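Local coordinates for TetR/AcrR family transcriptional regulator (Bradyrhizobium diazoefficiens, PDB 6G8G), which probably represses transcription as a DNA-binding TetR-family dimer, with flavonoids such as genistein, bound in its pocket, probably acting as inducers, at residues A67-A70 against S71-A75; V74-C77 against E78-R82. All blocks are in the same frame, centred on the assembly; numbering follows the deposited sequence.

Contact 1 of 2, residues A67-A70 against S71-A75; sequences ALFA and SLIVA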
ATOM      1  N   ALA A  67      13.298 -18.088 -13.988  1.00 64.96           N
ATOM      2  CA  ALA A  67      12.430 -19.243 -13.777  1.00 68.53           C
ATOM      3  C   ALA A  67      12.468 -19.720 -12.318  1.00 62.70           C
ATOM      4  O   ALA A  67      11.469 -20.092 -11.745  1.00 59.76           O
ATOM      5  CB  ALA A  67      12.788 -20.351 -14.755  1.00 72.80           C
ATOM      6  N   LEU A  68      13.621 -19.641 -11.707  1.00 63.42           N
ATOM      7  CA  LEU A  68      13.759 -20.046 -10.318  1.00 66.89           C
ATOM      8  C   LEU A  68      12.914 -19.168  -9.405  1.00 67.09           C
ATOM      9  O   LEU A  68      12.205 -19.659  -8.538  1.00 68.72           O
ATOM     10  CB  LEU A  68      15.194 -19.871  -9.930  1.00 67.95           C
ATOM     11  CG  LEU A  68      15.935 -20.435  -8.765  1.00 75.23           C
ATOM     12  CD1 LEU A  68      15.753 -21.884  -8.522  1.00 71.32           C
ATOM     13  CD2 LEU A  68      17.412 -20.238  -9.089  1.00 83.88           C
ATOM     14  N   PHE A  69      12.954 -17.869  -9.642  1.00 63.14           N
ATOM     15  CA  PHE A  69      12.192 -16.939  -8.825  1.00 63.90           C
ATOM     16  C   PHE A  69      10.679 -17.064  -9.043  1.00 63.40           C
ATOM     17  O   PHE A  69       9.874 -16.932  -8.106  1.00 56.98           O
ATOM     18  CB  PHE A  69      12.631 -15.515  -9.110  1.00 67.49           C
ATOM     19  CG  PHE A  69      12.179 -14.521  -8.077  1.00 73.97           C
ATOM     20  CD1 PHE A  69      12.046 -14.882  -6.759  1.00 78.66           C
ATOM     21  CD2 PHE A  69      11.924 -13.220  -8.421  1.00 71.96           C
ATOM     22  CE1 PHE A  69      11.620 -13.980  -5.817  1.00 80.73           C
ATOM     23  CE2 PHE A  69      11.494 -12.313  -7.491  1.00 69.85           C
ATOM     24  CZ  PHE A  69      11.345 -12.695  -6.184  1.00 78.26           C
ATOM     25  N   ALA A  70      10.299 -17.351 -10.280  1.00 54.84           N
ATOM     26  CA  ALA A  70       8.923 -17.642 -10.577  1.00 49.91           C
ATOM     27  C   ALA A  70       8.412 -18.836  -9.779  1.00 53.43           C
ATOM     28  O   ALA A  70       7.292 -18.792  -9.244  1.00 64.58           O
ATOM     29  CB  ALA A  70       8.743 -17.873 -12.056  1.00 48.49           C
ATOM     30  N   SER A  71       9.202 -19.893  -9.648  1.00 54.53           N
ATOM     31  CA  SER A  71       8.783 -21.028  -8.786  1.00 55.60           C
ATOM     32  C   SER A  71       8.607 -20.615  -7.336  1.00 56.01           C
ATOM     33  O   SER A  71       7.711 -21.090  -6.652  1.00 58.58           O
ATOM     34  CB  SER A  71       9.804 -22.148  -8.828  1.00 55.39           C
ATOM     35  OG  SER A  71       9.696 -22.904 -10.008  1.00 60.67           O
ATOM     36  N   LEU A  72       9.494 -19.754  -6.860  1.00 56.67           N
ATOM     37  CA  LEU A  72       9.409 -19.304  -5.481  1.00 59.92           C
ATOM     38  C   LEU A  72       8.146 -18.527  -5.270  1.00 59.01           C
ATOM     39  O   LEU A  72       7.418 -18.756  -4.305  1.00 57.38           O
ATOM     40  CB  LEU A  72      10.552 -18.398  -5.147  1.00 66.55           C
ATOM     41  CG  LEU A  72      11.802 -19.187  -4.709  1.00 73.20           C
ATOM     42  CD1 LEU A  72      13.105 -18.412  -4.828  1.00 78.41           C
ATOM     43  CD2 LEU A  72      11.620 -19.672  -3.272  1.00 79.05           C
ATOM     44  N   ILE A  73       7.882 -17.613  -6.204  1.00 53.82           N
ATOM     45  CA  ILE A  73       6.656 -16.848  -6.170  1.00 52.96           C
ATOM     46  C   ILE A  73       5.417 -17.713  -6.182  1.00 51.22           C
ATOM     47  O   ILE A  73       4.568 -17.568  -5.318  1.00 55.13           O
ATOM     48  CB  ILE A  73       6.563 -15.895  -7.349  1.00 56.22           C
ATOM     49  CG1 ILE A  73       7.510 -14.743  -7.131  1.00 60.61           C
ATOM     50  CG2 ILE A  73       5.160 -15.336  -7.498  1.00 60.11           C
ATOM     51  CD1 ILE A  73       7.719 -13.908  -8.371  1.00 65.88           C
ATOM     52  N   VAL A  74       5.291 -18.591  -7.159  1.00 50.52           N
ATOM     53  CA  VAL A  74       4.091 -19.393  -7.233  1.00 54.21           C
ATOM     54  C   VAL A  74       3.909 -20.217  -5.973  1.00 56.22           C
ATOM     55  O   VAL A  74       2.804 -20.382  -5.496  1.00 59.39           O
ATOM     56  CB  VAL A  74       4.150 -20.289  -8.469  1.00 52.83           C
ATOM     57  CG1 VAL A  74       3.083 -21.368  -8.463  1.00 50.94           C
ATOM     58  CG2 VAL A  74       4.060 -19.430  -9.723  1.00 55.93           C
ATOM     59  N   ALA A  75       5.000 -20.718  -5.421  1.00 59.43           N
ATOM     60  CA  ALA A  75       4.925 -21.563  -4.238  1.00 62.29           C
ATOM     61  C   ALA A  75       4.439 -20.782  -3.025  1.00 61.88           C
ATOM     62  O   ALA A  75       3.557 -21.238  -2.302  1.00 64.80           O
ATOM     63  CB  ALA A  75       6.287 -22.184  -3.954  1.00 65.06           C
TER
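Phe69 and Ile73 touch one turn apart on the helix that runs from residue 65 to 82. They meet twice, once through the backbone and once through the side chains. Ile73 N donates a hydrogen bond to Phe69 O, with N to O at 2.8 Å and an N-H...O angle of 170°. The end of the Ile73 chain, CD1, also sits over the centre of one ring face of Phe69. Ile73 CD1 lies 4.2 Å from the centroid of the Phe69 ring, a CH-pi contact. The ring gets there because CG of Phe69 is anti to the backbone N (chi1 -165°). Leu72 meets the same ring obliquely, its CB 4.1 Å from Phe69 CD1.

Every carbonyl from Ala67 to Ala70 has its donor four residues on. Ser71 N bonds to Ala67 O at 3.1 Å, and Leu72 N to Leu68 O at 3.2 Å. Val74 N reaches Ala70 O at 2.9 Å, and that bond is nearly straight at 174°. At the near end Ala67 N donates to Ser64 OG, so a side chain serves an amide of the first turn.

Elsewhere Phe69 meets the rings of Phe34 and Phe39, and Ile119, Ile120 and Leu130 from two other helices. Leu72 packs on Trp31 and Ile27 of helix 23-37. The carbonyls of Ala67 to Ala70 and the amides of Ser71 to Val74 are thus paired within the helix. These polar groups do not compete with the apolar side chains, which can enter the core between the DNA-binding and ligand-binding parts.

Contact 2 of 2, residues V74-C77 against E78-R82; sequences VAEC and ESLQR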
ATOM      1  N   VAL A  74       5.291 -18.591  -7.159  1.00 50.52           N
ATOM      2  CA  VAL A  74       4.091 -19.393  -7.233  1.00 54.21           C
ATOM      3  C   VAL A  74       3.909 -20.217  -5.973  1.00 56.22           C
ATOM      4  O   VAL A  74       2.804 -20.382  -5.496  1.00 59.39           O
ATOM      5  CB  VAL A  74       4.150 -20.289  -8.469  1.00 52.83           C
ATOM      6  CG1 VAL A  74       3.083 -21.368  -8.463  1.00 50.94           C
ATOM      7  CG2 VAL A  74       4.060 -19.430  -9.723  1.00 55.93           C
ATOM      8  N   ALA A  75       5.000 -20.718  -5.421  1.00 59.43           N
ATOM      9  CA  ALA A  75       4.925 -21.563  -4.238  1.00 62.29           C
ATOM     10  C   ALA A  75       4.439 -20.782  -3.025  1.00 61.88           C
ATOM     11  O   ALA A  75       3.557 -21.238  -2.302  1.00 64.80           O
ATOM     12  CB  ALA A  75       6.287 -22.184  -3.954  1.00 65.06           C
ATOM     13  N   GLU A  76       5.010 -19.615  -2.794  1.00 62.94           N
ATOM     14  CA  GLU A  76       4.595 -18.819  -1.644  1.00 71.56           C
ATOM     15  C   GLU A  76       3.203 -18.251  -1.763  1.00 65.92           C
ATOM     16  O   GLU A  76       2.445 -18.254  -0.795  1.00 73.75           O
ATOM     17  CB  GLU A  76       5.571 -17.698  -1.364  1.00 80.84           C
ATOM     18  CG  GLU A  76       6.681 -18.105  -0.379  1.00 90.25           C
ATOM     19  CD  GLU A  76       6.206 -18.264   1.094  1.00100.72           C
ATOM     20  OE1 GLU A  76       6.772 -19.120   1.807  1.00103.89           O
ATOM     21  OE2 GLU A  76       5.290 -17.523   1.567  1.00 98.92           O
ATOM     22  N   CYS A  77       2.829 -17.830  -2.951  1.00 61.48           N
ATOM     23  CA  CYS A  77       1.464 -17.406  -3.160  1.00 57.57           C
ATOM     24  C   CYS A  77       0.445 -18.532  -3.000  1.00 59.98           C
ATOM     25  O   CYS A  77      -0.587 -18.285  -2.392  1.00 60.12           O
ATOM     26  CB  CYS A  77       1.313 -16.706  -4.500  1.00 62.28           C
ATOM     27  SG  CYS A  77       2.165 -15.110  -4.561  1.00 65.79           S
ATOM     28  N   GLU A  78       0.689 -19.760  -3.512  1.00 64.38           N
ATOM     29  CA  GLU A  78      -0.296 -20.863  -3.323  1.00 64.74           C
ATOM     30  C   GLU A  78      -0.484 -21.096  -1.843  1.00 63.24           C
ATOM     31  O   GLU A  78      -1.582 -21.400  -1.387  1.00 69.03           O
ATOM     32  CB  GLU A  78       0.053 -22.206  -3.990  1.00 72.79           C
ATOM     33  CG  GLU A  78       0.585 -22.105  -5.440  1.00 90.52           C
ATOM     34  CD  GLU A  78       0.092 -23.190  -6.438  1.00104.26           C
ATOM     35  OE1 GLU A  78       0.553 -24.347  -6.308  1.00103.03           O
ATOM     36  OE2 GLU A  78      -0.649 -22.887  -7.428  1.00101.00           O
ATOM     37  N   SER A  79       0.594 -20.966  -1.094  1.00 60.24           N
ATOM     38  CA  SER A  79       0.597 -21.249   0.338  1.00 66.75           C
ATOM     39  C   SER A  79      -0.255 -20.254   1.121  1.00 68.13           C
ATOM     40  O   SER A  79      -1.148 -20.653   1.866  1.00 75.72           O
ATOM     41  CB  SER A  79       2.040 -21.214   0.841  1.00 74.53           C
ATOM     42  OG  SER A  79       2.116 -21.653   2.180  1.00 73.34           O
ATOM     43  N   LEU A  80      -0.011 -18.961   0.896  1.00 74.32           N
ATOM     44  CA  LEU A  80      -0.855 -17.868   1.475  1.00 73.17           C
ATOM     45  C   LEU A  80      -2.331 -18.014   1.124  1.00 68.52           C
ATOM     46  O   LEU A  80      -3.200 -17.814   1.962  1.00 77.95           O
ATOM     47  CB  LEU A  80      -0.322 -16.478   1.082  1.00 77.20           C
ATOM     48  CG  LEU A  80       1.048 -16.207   1.742  1.00 90.79           C
ATOM     49  CD1 LEU A  80       1.837 -15.080   1.045  1.00 90.43           C
ATOM     50  CD2 LEU A  80       0.871 -15.929   3.234  1.00 92.70           C
ATOM     51  N   GLN A  81      -2.614 -18.472  -0.081  1.00 67.46           N
ATOM     52  CA  GLN A  81      -4.000 -18.692  -0.498  1.00 67.70           C
ATOM     53  C   GLN A  81      -4.744 -19.805   0.252  1.00 71.28           C
ATOM     54  O   GLN A  81      -5.963 -19.736   0.412  1.00 70.15           O
ATOM     55  CB  GLN A  81      -4.043 -18.940  -1.999  1.00 69.15           C
ATOM     56  CG  GLN A  81      -3.746 -17.706  -2.811  1.00 66.36           C
ATOM     57  CD  GLN A  81      -4.911 -16.745  -2.797  1.00 70.69           C
ATOM     58  OE1 GLN A  81      -6.053 -17.124  -3.099  1.00 80.37           O
ATOM     59  NE2 GLN A  81      -4.646 -15.501  -2.404  1.00 61.31           N
ATOM     60  N   ARG A  82      -4.017 -20.821   0.713  1.00 80.84           N
ATOM     61  CA  ARG A  82      -4.636 -21.905   1.475  1.00 84.72           C
ATOM     62  C   ARG A  82      -4.973 -21.509   2.900  1.00 78.66           C
ATOM     63  O   ARG A  82      -5.844 -22.102   3.513  1.00 75.48           O
ATOM     64  CB  ARG A  82      -3.739 -23.146   1.490  1.00 90.29           C
ATOM     65  CG  ARG A  82      -3.440 -23.726   0.117  1.00 93.43           C
ATOM     66  CD  ARG A  82      -2.804 -25.134   0.157  1.00 97.90           C
ATOM     67  NE  ARG A  82      -1.520 -25.066  -0.545  1.00103.21           N
ATOM     68  CZ  ARG A  82      -0.317 -25.032   0.045  1.00106.43           C
ATOM     69  NH1 ARG A  82      -0.177 -25.116   1.373  1.00108.59           N
ATOM     70  NH2 ARG A  82       0.776 -24.917  -0.702  1.00 98.08           N
TER
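Glu76 and Leu80 are joined by the straightest bond of this turn. Leu80 N donates to Glu76 O at 3.1 Å, with an N-H...O angle of 177°. The Leu80 side chain folds back over the same oxygen, its CG 3.5 Å from Glu76 O. This follows from CG lying anti to the carbonyl carbon, beside the backbone N (chi1 -67°). The next residue repeats the backbone bond: Gln81 N donates to Cys77 O at 3.1 Å. Ser79 N reaches Ala75 O at 3.2 Å along a more bent path, 147°.

On another side of the helix Glu78 runs beside Val74, both side chains pointing the same way. The placement of Glu78 CG is doubtful in the model, because it lies too close to Val74 O. The backbone bond between the two residues, Glu78 N to Val74 O at 3.0 Å, uses that same oxygen and is correspondingly less sure.

Further out, the bend of Gln81 at its second torsion carries its amide to helix 139-155, where NE2 is hydrogen-bonded to Thr142 OG1 and the chain also touches Ala141 and Arg145. Cys77 is buried against Phe134 and Ser137 of helix 128-137, while Leu80 meets Lys112 and Asp113 in a loop. One side of the helix therefore faces the C-terminal domain, while Glu78 and Arg82 are exposed. Such a helix, leaving the helix-turn-helix domain and running into the ligand-binding domain, is the connecting helix of the TetR fold.

Contacts 1 and 2 are successive portions of one helix, residues 65 to 82, with centres 11 Å apart. They share Val74 and Ala75, so contact 2 begins where contact 1 ends. Contact 1 comes first along the chain and packs on helix 23-37 of the DNA-binding domain, and on helices 114-121 and 128-137. Contact 2 follows and faces helices 128-137 and 139-155. It lies closer to the chain's centre, and the Leu80 side chain is about 11 Å from bound genistein. The shared helix thus links both domains. In TetR-family repressors such a helix is a plausible route for passing ligand binding on to the DNA-binding domain.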